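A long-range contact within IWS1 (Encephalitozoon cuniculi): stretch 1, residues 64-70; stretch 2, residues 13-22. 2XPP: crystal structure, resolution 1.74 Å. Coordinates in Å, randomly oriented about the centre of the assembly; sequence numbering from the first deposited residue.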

ATOM      1  N   ASP A  64      -3.994  -3.002   4.508  1.00 13.59           N
ATOM      2  CA  ASP A  64      -3.892  -1.896   5.490  1.00 15.62           C
ATOM      3  C   ASP A  64      -2.435  -1.650   5.873  1.00 15.04           C
ATOM      4  O   ASP A  64      -2.006  -0.474   5.957  1.00 14.45           O
ATOM      5  CB  ASP A  64      -4.671  -2.221   6.784  1.00 16.58           C
ATOM      6  CG  ASP A  64      -6.180  -2.309   6.588  1.00 22.90           C
ATOM      7  OD1 ASP A  64      -6.714  -2.126   5.470  1.00 26.05           O
ATOM      8  OD2 ASP A  64      -6.850  -2.585   7.602  1.00 23.83           O
ATOM      9  N   GLU A  65      -1.669  -2.721   6.121  1.00 13.86           N
ATOM     10  CA  GLU A  65      -0.254  -2.587   6.551  1.00 14.14           C
ATOM     11  C   GLU A  65       0.608  -2.166   5.364  1.00 13.14           C
ATOM     12  O   GLU A  65       1.518  -1.338   5.513  1.00 12.89           O
ATOM     13  CB  GLU A  65       0.302  -3.902   7.131  1.00 14.77           C
ATOM     14  CG  GLU A  65      -0.188  -4.094   8.585  1.00 17.46           C
ATOM     15  CD  GLU A  65      -1.693  -4.270   8.681  1.00 20.24           C
ATOM     16  OE1 GLU A  65      -2.306  -5.010   7.861  1.00 19.89           O
ATOM     17  OE2 GLU A  65      -2.293  -3.665   9.590  1.00 23.34           O
ATOM     18  N   ILE A  66       0.310  -2.719   4.179  1.00 12.17           N
ATOM     19  CA  ILE A  66       1.064  -2.308   2.981  1.00 12.06           C
ATOM     20  C   ILE A  66       0.868  -0.793   2.737  1.00 12.78           C
ATOM     21  O   ILE A  66       1.855  -0.051   2.529  1.00 10.71           O
ATOM     22  CB  ILE A  66       0.716  -3.134   1.756  1.00 11.95           C
ATOM     23  CG1 ILE A  66       1.245  -4.570   1.974  1.00 13.63           C
ATOM     24  CG2 ILE A  66       1.409  -2.527   0.504  1.00 13.34           C
ATOM     25  CD1 ILE A  66       0.660  -5.575   0.886  1.00 13.17           C
ATOM     26  N   LYS A  67      -0.390  -0.348   2.787  1.00 12.14           N
ATOM     27  CA  LYS A  67      -0.732   1.084   2.709  1.00 12.58           C
ATOM     28  C   LYS A  67       0.065   1.902   3.738  1.00 13.48           C
ATOM     29  O   LYS A  67       0.666   2.913   3.394  1.00 12.48           O
ATOM     30  CB  LYS A  67      -2.205   1.277   2.988  1.00 13.70           C
ATOM     31  CG  LYS A  67      -2.669   2.760   3.007  1.00 15.32           C
ATOM     32  CD  LYS A  67      -4.153   2.818   3.343  1.00 17.68           C
ATOM     33  CE  LYS A  67      -4.665   4.214   3.212  1.00 22.99           C
ATOM     34  NZ  LYS A  67      -6.045   4.232   3.844  1.00 27.46           N
ATOM     35  N   GLY A  68       0.022   1.472   4.996  1.00 13.88           N
ATOM     36  CA  GLY A  68       0.787   2.165   6.070  1.00 13.68           C
ATOM     37  C   GLY A  68       2.259   2.319   5.766  1.00 13.45           C
ATOM     38  O   GLY A  68       2.860   3.395   6.017  1.00 13.39           O
ATOM     39  N   TRP A  69       2.877   1.247   5.318  1.00 11.77           N
ATOM     40  CA  TRP A  69       4.308   1.289   4.948  1.00 11.27           C
ATOM     41  C   TRP A  69       4.600   2.247   3.779  1.00 12.60           C
ATOM     42  O   TRP A  69       5.732   2.786   3.672  1.00 12.99           O
ATOM     43  CB  TRP A  69       4.813  -0.105   4.602  1.00 12.02           C
ATOM     44  CG  TRP A  69       5.172  -1.006   5.788  1.00 11.90           C
ATOM     45  CD1 TRP A  69       4.454  -1.246   6.933  1.00 13.67           C
ATOM     46  CD2 TRP A  69       6.344  -1.827   5.871  1.00 12.63           C
ATOM     47  NE1 TRP A  69       5.137  -2.148   7.736  1.00 13.29           N
ATOM     48  CE2 TRP A  69       6.289  -2.522   7.096  1.00 13.52           C
ATOM     49  CE3 TRP A  69       7.458  -2.009   5.030  1.00 13.79           C
ATOM     50  CZ2 TRP A  69       7.305  -3.422   7.499  1.00 14.78           C
ATOM     51  CZ3 TRP A  69       8.460  -2.882   5.424  1.00 14.58           C
ATOM     52  CH2 TRP A  69       8.372  -3.569   6.659  1.00 14.27           C
ATOM     53  N   LEU A  70       3.629   2.451   2.895  1.00 11.45           N
ATOM     54  CA  LEU A  70       3.815   3.377   1.732  1.00 10.83           C
ATOM     55  C   LEU A  70       3.487   4.833   2.075  1.00 11.27           C
ATOM     56  O   LEU A  70       3.836   5.770   1.337  1.00 11.92           O
ATOM     57  CB  LEU A  70       2.875   2.927   0.615  1.00 10.24           C
ATOM     58  CG  LEU A  70       3.299   1.600  -0.083  1.00 12.06           C
ATOM     59  CD1 LEU A  70       2.158   1.175  -1.033  1.00 13.85           C
ATOM     60  CD2 LEU A  70       4.615   1.784  -0.895  1.00 15.63           C
TER
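Stretch 2 13-22: LKKRMQDILK

Stretch 2 is helical throughout, as is stretch 1, and both are pieces of longer helices. Their N-to-C directions run nearly together, crossing at 22°, and the axes approach to 9.6 Å. The register is set by two pairs one helical turn apart: the CA atoms of Glu65 and Met17 lie 6.2 Å from each other, and those of Trp69 and Leu21 lie 6.3 Å apart. Within stretch 2 the regular i to i+4 pattern holds, as in the bond from Leu21 N to Met17 O at 3.0 Å.

Gly68 leaves room for Leu21. A CB on this residue would point toward stretch 2 and, in ideal position, would lie 2.5 Å from Leu21 CD2, a clash. With no side chain there, Leu21 can settle against the backbone, its CD1 3.4 Å from Gly68 O. Leu21, with chi1 t and chi2 p, also brings its CB to 3.9 Å from Trp69 CD1.

The CA-to-CB bond of Trp69 points sideways, but the long side chain carries the indole to stretch 2, where NE1 donates a hydrogen bond to Met17 O at 2.9 Å, nearly straight at 173°. Since Met17 O also accepts from Leu21 N, this carbonyl serves both its own helix and its neighbour. Tryptophan suits the place because it joins this one polar group to a broad apolar surface. The flexible Met17 side chain fits that surface well: its CE stands over one face of the indole, 3.7 Å from the centroid of the five-membered ring and only 6° off the normal, a CH-pi contact. Met17 CE also lies 4.2 Å from Ile66 CG1, although the CA-to-CB bond of Ile66 points away. Farther along stretch 2, Ile20 brings CG2 to 3.6 Å from Trp69 CZ2.

Glu65 supplies the polar counterpart. Its CB packs 3.8 Å from Met17 CB, while its carboxylate is matched by two donors from stretch 2. Lys14 NZ forms a salt bridge with OE1 of Glu65 at 2.8 Å, and Gln18 NE2 donates to Glu65 OE2 at 3.0 Å. Both partners set out sideways, yet their long chains bring their polar ends within reach. Asp64 OD2, 4.4 Å from Lys14 NZ, is too distant for a salt bridge, but water 2 links the two, accepting from Lys14 NZ at 2.7 Å and donating to Asp64 OD2 at 2.7 Å. Water 1 donates to Glu65 OE2 at 2.7 Å and to Asp64 OD2 at 3.3 Å.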

ATOM      1  N   LEU A  13       2.431 -12.238  10.335  1.00 19.31           N
ATOM      2  CA  LEU A  13       3.055 -11.302   9.400  1.00 17.81           C
ATOM      3  C   LEU A  13       2.429  -9.915   9.502  1.00 17.91           C
ATOM      4  O   LEU A  13       3.154  -8.929   9.553  1.00 17.99           O
ATOM      5  CB  LEU A  13       2.998 -11.842   7.973  1.00 18.49           C
ATOM      6  CG  LEU A  13       3.852 -11.055   6.971  1.00 20.69           C
ATOM      7  CD1 LEU A  13       5.303 -11.049   7.398  1.00 25.52           C
ATOM      8  CD2 LEU A  13       3.708 -11.649   5.556  1.00 25.72           C
ATOM      9  N   LYS A  14       1.089  -9.861   9.607  1.00 17.20           N
ATOM     10  CA  LYS A  14       0.352  -8.609   9.772  1.00 17.50           C
ATOM     11  C   LYS A  14       0.863  -7.878  11.025  1.00 18.21           C
ATOM     12  O   LYS A  14       1.211  -6.693  10.954  1.00 18.80           O
ATOM     13  CB  LYS A  14      -1.141  -8.904   9.888  1.00 17.43           C
ATOM     14  CG  LYS A  14      -2.023  -7.609   9.924  1.00 18.00           C
ATOM     15  CD  LYS A  14      -3.505  -7.939  10.126  1.00 20.60           C
ATOM     16  CE  LYS A  14      -4.341  -6.649  10.252  1.00 19.25           C
ATOM     17  NZ  LYS A  14      -4.624  -6.141   8.866  1.00 17.35           N
ATOM     18  N   LYS A  15       0.964  -8.588  12.148  1.00 18.78           N
ATOM     19  CA  LYS A  15       1.425  -7.973  13.398  1.00 21.01           C
ATOM     20  C   LYS A  15       2.880  -7.501  13.278  1.00 19.94           C
ATOM     21  O   LYS A  15       3.242  -6.419  13.801  1.00 20.27           O
ATOM     22  CB  LYS A  15       1.260  -8.964  14.559  1.00 22.66           C
ATOM     23  CG  LYS A  15       1.811  -8.445  15.905  1.00 26.40           C
ATOM     24  CD  LYS A  15       1.675  -9.482  17.023  1.00 31.02           C
ATOM     25  CE  LYS A  15       1.722  -8.844  18.416  1.00 36.41           C
ATOM     26  NZ  LYS A  15       2.606  -7.645  18.458  1.00 35.23           N
ATOM     27  N   ARG A  16       3.696  -8.275  12.575  1.00 19.48           N
ATOM     28  CA  ARG A  16       5.083  -7.879  12.380  1.00 20.38           C
ATOM     29  C   ARG A  16       5.180  -6.551  11.615  1.00 19.05           C
ATOM     30  O   ARG A  16       5.951  -5.641  12.002  1.00 18.37           O
ATOM     31  CB  ARG A  16       5.844  -8.954  11.638  1.00 21.39           C
ATOM     32  CG  ARG A  16       7.327  -8.683  11.555  1.00 23.86           C
ATOM     33  CD  ARG A  16       8.034  -9.873  10.907  1.00 26.93           C
ATOM     34  NE  ARG A  16       9.407  -9.496  10.599  1.00 29.78           N
ATOM     35  CZ  ARG A  16      10.216 -10.183   9.804  1.00 30.00           C
ATOM     36  NH1 ARG A  16       9.797 -11.326   9.230  1.00 29.19           N
ATOM     37  NH2 ARG A  16      11.449  -9.726   9.599  1.00 30.19           N
ATOM     38  N   MET A  17       4.368  -6.425  10.556  1.00 17.41           N
ATOM     39  CA  MET A  17       4.372  -5.217   9.731  1.00 15.55           C
ATOM     40  C   MET A  17       3.856  -4.045  10.529  1.00 15.70           C
ATOM     41  O   MET A  17       4.435  -2.950  10.434  1.00 15.20           O
ATOM     42  CB  MET A  17       3.516  -5.396   8.491  1.00 15.04           C
ATOM     43  CG  MET A  17       4.237  -6.228   7.465  1.00 13.77           C
ATOM     44  SD  MET A  17       3.330  -6.268   5.875  1.00 16.10           S
ATOM     45  CE  MET A  17       3.950  -4.730   5.154  1.00 15.33           C
ATOM     46  N   GLN A  18       2.825  -4.282  11.358  1.00 15.43           N
ATOM     47  CA  GLN A  18       2.284  -3.238  12.227  1.00 15.16           C
ATOM     48  C   GLN A  18       3.330  -2.741  13.218  1.00 17.00           C
ATOM     49  O   GLN A  18       3.448  -1.538  13.448  1.00 17.09           O
ATOM     50  CB  GLN A  18       1.088  -3.763  13.045  1.00 18.21           C
ATOM     51  CG  GLN A  18      -0.193  -3.911  12.229  1.00 18.59           C
ATOM     52  CD  GLN A  18      -1.313  -4.555  13.036  1.00 24.16           C
ATOM     53  OE1 GLN A  18      -1.088  -5.008  14.174  1.00 25.93           O
ATOM     54  NE2 GLN A  18      -2.513  -4.614  12.461  1.00 21.11           N
ATOM     55  N   ASP A  19       4.033  -3.676  13.835  1.00 16.88           N
ATOM     56  CA  ASP A  19       4.990  -3.315  14.874  1.00 18.66           C
ATOM     57  C   ASP A  19       6.135  -2.484  14.273  1.00 17.88           C
ATOM     58  O   ASP A  19       6.582  -1.480  14.884  1.00 17.13           O
ATOM     59  CB  ASP A  19       5.506  -4.568  15.596  1.00 20.46           C
ATOM     60  CG  ASP A  19       4.433  -5.204  16.494  1.00 23.67           C
ATOM     61  OD1 ASP A  19       3.399  -4.547  16.750  1.00 25.21           O
ATOM     62  OD2 ASP A  19       4.639  -6.363  16.919  1.00 28.74           O
ATOM     63  N   ILE A  20       6.590  -2.892  13.092  1.00 16.42           N
ATOM     64  CA  ILE A  20       7.702  -2.167  12.441  1.00 16.51           C
ATOM     65  C   ILE A  20       7.254  -0.750  12.079  1.00 16.00           C
ATOM     66  O   ILE A  20       8.002   0.237  12.274  1.00 16.30           O
ATOM     67  CB  ILE A  20       8.189  -2.922  11.202  1.00 15.30           C
ATOM     68  CG1 ILE A  20       8.907  -4.208  11.624  1.00 17.79           C
ATOM     69  CG2 ILE A  20       9.085  -1.992  10.316  1.00 14.70           C
ATOM     70  CD1 ILE A  20       9.047  -5.234  10.456  1.00 19.09           C
ATOM     71  N   LEU A  21       6.044  -0.629  11.546  1.00 15.17           N
ATOM     72  CA  LEU A  21       5.536   0.683  11.148  1.00 15.30           C
ATOM     73  C   LEU A  21       5.439   1.574  12.381  1.00 15.30           C
ATOM     74  O   LEU A  21       5.900   2.725  12.319  1.00 14.80           O
ATOM     75  CB  LEU A  21       4.180   0.553  10.411  1.00 14.19           C
ATOM     76  CG  LEU A  21       3.488   1.857  10.020  1.00 15.02           C
ATOM     77  CD1 LEU A  21       4.344   2.631   9.026  1.00 19.02           C
ATOM     78  CD2 LEU A  21       2.200   1.472   9.400  1.00 18.72           C
ATOM     79  N   LYS A  22       4.818   1.078  13.473  1.00 16.30           N
ATOM     80  CA  LYS A  22       4.629   1.899  14.685  1.00 16.07           C
ATOM     81  C   LYS A  22       5.955   2.388  15.241  1.00 17.24           C
ATOM     82  O   LYS A  22       6.050   3.559  15.664  1.00 16.73           O
ATOM     83  CB  LYS A  22       3.860   1.096  15.765  1.00 17.64           C
ATOM     84  CG  LYS A  22       2.392   0.927  15.308  1.00 20.89           C
ATOM     85  CD  LYS A  22       1.551   0.055  16.270  1.00 28.07           C
ATOM     86  CE  LYS A  22       0.133  -0.164  15.707  1.00 32.18           C
ATOM     87  NZ  LYS A  22      -0.798  -0.695  16.795  1.00 36.05           N
TER
HETATM   88  O   HOH W   1      -4.868  -3.170  10.150  1.00 28.58           O
HETATM   89  O   HOH W   2      -7.089  -4.928   8.835  1.00 37.33           O